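Local coordinates for tryptophan decarboxylase 1 (Oryza sativa subsp. japonica, PDB 6KHP) that catalyses the pyridoxal 5'-phosphate-dependent decarboxylation of L-tryptophan to tryptamine, and of 5-hydroxy-L-tryptophan to serotonin, in plant serotonin biosynthesis, at the interface of chains A and B. Residues are numbered along the deposited sequence; one frame, centred on the assembly and turned at random. Chains: chain A/B, Tryptophan decarboxylase 1.

Contact 1: the interface of chains A and B. Residues chain A 110-111, 114, 391; chain B 33-34, 37, 77, 81.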
# COMPACT_ATOMS: atom_id res chain seq x y z
N ALA A 110 -12.03 -1.74 30.55
CA ALA A 110 -10.63 -2.18 30.50
C ALA A 110 -10.51 -3.65 30.89
O ALA A 110 -9.74 -4.40 30.28
CB ALA A 110 -9.77 -1.30 31.40
N ALA A 111 -11.30 -4.09 31.88
CA ALA A 111 -11.22 -5.48 32.32
C ALA A 111 -11.66 -6.45 31.23
O ALA A 111 -11.00 -7.47 30.99
CB ALA A 111 -12.06 -5.68 33.60
N ALA A 114 -9.05 -6.64 28.57
CA ALA A 114 -7.90 -7.40 29.06
C ALA A 114 -8.19 -8.89 29.06
O ALA A 114 -7.35 -9.70 28.65
CB ALA A 114 -7.52 -6.93 30.46
N MET A 391 -13.86 -11.46 34.56
CA MET A 391 -12.97 -10.37 34.94
C MET A 391 -13.74 -9.09 35.21
O MET A 391 -13.40 -8.32 36.12
CB MET A 391 -11.91 -10.13 33.85
CG MET A 391 -10.74 -11.10 33.91
SD MET A 391 -9.29 -10.49 33.02
CE MET A 391 -8.07 -11.74 33.46
N TYR B 33 -4.17 -1.99 32.93
CA TYR B 33 -4.76 -3.32 32.77
C TYR B 33 -4.19 -4.04 31.57
O TYR B 33 -3.84 -5.22 31.64
CB TYR B 33 -6.28 -3.26 32.62
CG TYR B 33 -7.13 -2.86 33.82
CD1 TYR B 33 -6.63 -2.06 34.85
CD2 TYR B 33 -8.46 -3.26 33.89
CE1 TYR B 33 -7.46 -1.68 35.92
CE2 TYR B 33 -9.27 -2.89 34.93
CZ TYR B 33 -8.78 -2.10 35.95
OH TYR B 33 -9.63 -1.75 36.97
N LEU B 34 -4.10 -3.35 30.43
CA LEU B 34 -3.60 -4.00 29.23
C LEU B 34 -2.12 -4.34 29.37
O LEU B 34 -1.68 -5.40 28.89
CB LEU B 34 -3.86 -3.13 28.00
CG LEU B 34 -5.35 -2.97 27.71
CD1 LEU B 34 -5.61 -2.26 26.39
CD2 LEU B 34 -6.05 -4.32 27.75
N ALA B 37 -1.98 -7.50 31.34
CA ALA B 37 -2.32 -8.58 30.42
C ALA B 37 -1.16 -8.91 29.48
O ALA B 37 -0.87 -10.10 29.24
CB ALA B 37 -3.57 -8.22 29.61
N PHE B 77 -7.08 -4.67 39.87
CA PHE B 77 -6.87 -5.63 38.79
C PHE B 77 -5.80 -6.66 39.14
O PHE B 77 -5.86 -7.80 38.65
CB PHE B 77 -6.49 -4.90 37.50
CG PHE B 77 -6.65 -5.75 36.27
CD1 PHE B 77 -7.85 -6.40 36.03
CD2 PHE B 77 -5.61 -5.92 35.37
CE1 PHE B 77 -8.01 -7.19 34.90
CE2 PHE B 77 -5.77 -6.72 34.25
CZ PHE B 77 -6.98 -7.35 34.02
N MET B 81 -5.81 -10.62 38.31
CA MET B 81 -4.73 -11.31 37.61
C MET B 81 -4.14 -12.44 38.45
O MET B 81 -3.76 -13.49 37.90
CB MET B 81 -3.64 -10.31 37.21
CG MET B 81 -4.11 -9.34 36.16
SD MET B 81 -4.52 -10.21 34.62
CE MET B 81 -2.87 -10.75 34.16
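A:Ala114 and B:Phe77 meet at the apolar centre of this helix-to-helix contact, where the methyl CB of the alanine touches the far ring carbon CZ at 3.6 Å. The phenyl group reaches chain A because its CG lies anti to the backbone N (chi1 -163°). It is clasped within its own chain: B:Tyr33 CD2 lies over the centre of one face, and B:Met81 CG covers the opposite face nearer the rim, 3.6 Å above the plane. Held from both sides, the ring presents CZ and CE1 to chain A. The thioether sulfur SD of A:Met391, carried outward on a stretched side chain, lies 4.0 Å from B:Phe77 CE1, the two side chains crossing obliquely. Its methyl CE goes on to B:Met81, whose SD, on a side chain that curls back, is also 4.0 Å away.

On the other side of the phenyl ring, B:Tyr33 comes up to the start of the chain A helix. Its CD2 is 3.4 Å from the methyl CB of A:Ala110, while A:Ala111 CA lies at the edge of the phenol ring, in its plane. B:Leu34 adds one branch, CD2, which rests 3.8 Å from A:Ala114 CA. Replacing B:Tyr33 with an alanine would probably leave A:Ala110 CB without its aromatic neighbour and uncover one face of B:Phe77, freeing that ring to turn. Polar backbone atoms also border the patch: A:Ala111 N is 3.6 Å from B:Tyr33 CD2, and the A:Ala114 carbonyl O passes the methyl CB of B:Ala37 loosely at 4.2 Å.

The alanines A:Ala110, A:Ala111 and A:Ala114 of helix 110-122 probably allow helices 27-47 and 77-88 of chain B to approach closely, with helix 386-420 of chain A closing the flank at A:Met391. The site is thus one part of the two-fold homodimer interface, made entirely between helices.

Contact 2: the interface of chains A and B. Residues chain A 145, 393-394, 397; chain B 67, 71, 73-75.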
# COMPACT_ATOMS: atom_id res chain seq x y z
N TRP A 145 -22.64 -16.48 38.43
CA TRP A 145 -22.55 -15.17 39.08
C TRP A 145 -23.54 -14.19 38.49
O TRP A 145 -24.15 -13.40 39.23
CB TRP A 145 -21.14 -14.59 38.94
CG TRP A 145 -20.10 -15.11 39.87
CD1 TRP A 145 -20.17 -16.23 40.67
CD2 TRP A 145 -18.79 -14.55 40.08
NE1 TRP A 145 -18.99 -16.39 41.37
CE2 TRP A 145 -18.13 -15.37 41.03
CE3 TRP A 145 -18.13 -13.42 39.58
CZ2 TRP A 145 -16.84 -15.10 41.46
CZ3 TRP A 145 -16.83 -13.15 40.03
CH2 TRP A 145 -16.20 -13.99 40.95
N MET A 393 -16.98 -8.81 36.31
CA MET A 393 -17.63 -8.93 37.60
C MET A 393 -16.61 -8.94 38.74
O MET A 393 -16.80 -8.27 39.76
CB MET A 393 -18.50 -10.19 37.63
CG MET A 393 -19.81 -10.02 36.88
SD MET A 393 -20.84 -11.50 36.88
CE MET A 393 -19.76 -12.69 36.08
N ARG A 394 -15.51 -9.68 38.58
CA ARG A 394 -14.54 -9.82 39.66
C ARG A 394 -13.84 -8.49 39.95
O ARG A 394 -13.64 -8.13 41.12
CB ARG A 394 -13.51 -10.89 39.31
CG ARG A 394 -12.40 -11.05 40.33
CD ARG A 394 -13.02 -11.33 41.68
NE ARG A 394 -12.10 -11.85 42.68
CZ ARG A 394 -11.93 -11.29 43.88
NH1 ARG A 394 -12.61 -10.19 44.18
NH2 ARG A 394 -11.10 -11.83 44.76
N GLY A 397 -17.21 -5.48 40.58
CA GLY A 397 -18.17 -5.76 41.62
C GLY A 397 -19.59 -5.38 41.25
O GLY A 397 -19.85 -4.60 40.34
N ARG B 67 -14.63 -17.72 45.00
CA ARG B 67 -15.84 -17.40 45.75
C ARG B 67 -17.11 -17.80 44.97
O ARG B 67 -17.15 -17.76 43.74
CB ARG B 67 -15.88 -15.91 46.06
CG ARG B 67 -15.73 -15.06 44.81
CD ARG B 67 -15.45 -13.62 45.13
NE ARG B 67 -16.47 -13.01 45.97
CZ ARG B 67 -16.18 -12.17 46.96
NH1 ARG B 67 -14.90 -11.86 47.20
NH2 ARG B 67 -17.14 -11.64 47.70
N PRO B 71 -18.36 -10.48 43.79
CA PRO B 71 -18.04 -9.57 44.90
C PRO B 71 -18.88 -8.31 44.84
O PRO B 71 -19.15 -7.77 43.76
CB PRO B 71 -16.55 -9.26 44.69
CG PRO B 71 -16.34 -9.44 43.20
CD PRO B 71 -17.26 -10.58 42.81
N TYR B 73 -17.96 -5.32 46.16
CA TYR B 73 -17.08 -4.18 45.93
C TYR B 73 -16.06 -4.49 44.85
O TYR B 73 -15.90 -5.64 44.42
CB TYR B 73 -16.40 -3.78 47.24
CG TYR B 73 -17.43 -3.55 48.28
CD1 TYR B 73 -18.25 -2.43 48.22
CD2 TYR B 73 -17.67 -4.49 49.28
CE1 TYR B 73 -19.25 -2.22 49.15
CE2 TYR B 73 -18.66 -4.28 50.23
CZ TYR B 73 -19.46 -3.14 50.15
OH TYR B 73 -20.46 -2.90 51.06
N SER B 74 -15.38 -3.44 44.39
CA SER B 74 -14.35 -3.63 43.39
C SER B 74 -13.06 -4.07 44.05
O SER B 74 -12.85 -3.89 45.25
CB SER B 74 -14.11 -2.34 42.60
OG SER B 74 -14.19 -1.21 43.45
N ALA B 75 -12.19 -4.68 43.26
CA ALA B 75 -10.87 -5.11 43.68
C ALA B 75 -9.85 -4.56 42.70
O ALA B 75 -10.19 -4.23 41.55
CB ALA B 75 -10.78 -6.64 43.75
O HOH W 1 -13.95 -7.30 43.74
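B:Pro71, in an extended loop, lies against the backbone of A:Met393 and A:Arg394 in helix 386-420, close to where A:Gly397 departs from helical geometry with phi 88° and psi 161°. The pyrrolidine ring meets these carbonyls through CG, 3.7 Å from the A:Arg394 carbonyl O and about as far from that of A:Met393. Its CD comes over the face of the A:Trp145 indole at CZ3, 3.8 Å away, and the proline crosses the indole at about a right angle.

To B:Arg67, A:Trp145 offers its rim. The pyrrole nitrogen NE1 donates a weak hydrogen bond of 3.3 Å to the backbone O of B:Arg67, which lies at the indole edge in the ring plane. At the far, benzene edge, A:Met393 CB and A:Arg394 N of its own chain lie in the ring plane, so helix 386-420 backs the indole. Next to the weak bond, the aliphatic CG of B:Arg67 meets the rim of the benzene ring at CZ2, 3.5 Å away and tilted out of the plane. Farther along, the side chain kinks, and one face of the guanidinium lies over B:Pro71 CB, 3.7 Å from the plane; this group stands almost perpendicular to the indole.

A:Arg394 sends CG away from the main-chain nitrogen (chi1 176°), then folds, carrying NH1 to 4.0 Å from the methyl CB of B:Ala75. Its NH1 also lies 4.1 Å from B:Arg67 NH1, a pairing of like charges that may cost some stability unless solvent or other neighbours screen it. An ordered water joins the A:Arg394 carbonyl O to the B:Tyr73 carbonyl O, with a weak further link to A:Arg394 NH1.

Together these contacts dock the loop of one subunit across helices 133-149 and 386-420 of the other, using apolar packing, a weak backbone-directed bond and a water bridge, which probably fixes that loop against the partner in the homodimer.

The C-alpha centres of contact 1 and contact 2 lie about 14 Å apart, and the two form neighbouring stretches of one subunit interface. In chain A both draw on helix 386-420, where A:Met391 serves contact 1 and A:Met393 and A:Arg394, within about a turn of it, serve contact 2. In chain B the loop of contact 2 ends at B:Ala75, only two residues before B:Phe77 begins helix 77-88 in contact 1. Loop docking and helix packing thus follow one another in chain B, so the two may reinforce each other; the two-fold axis repeats both with the chains exchanged.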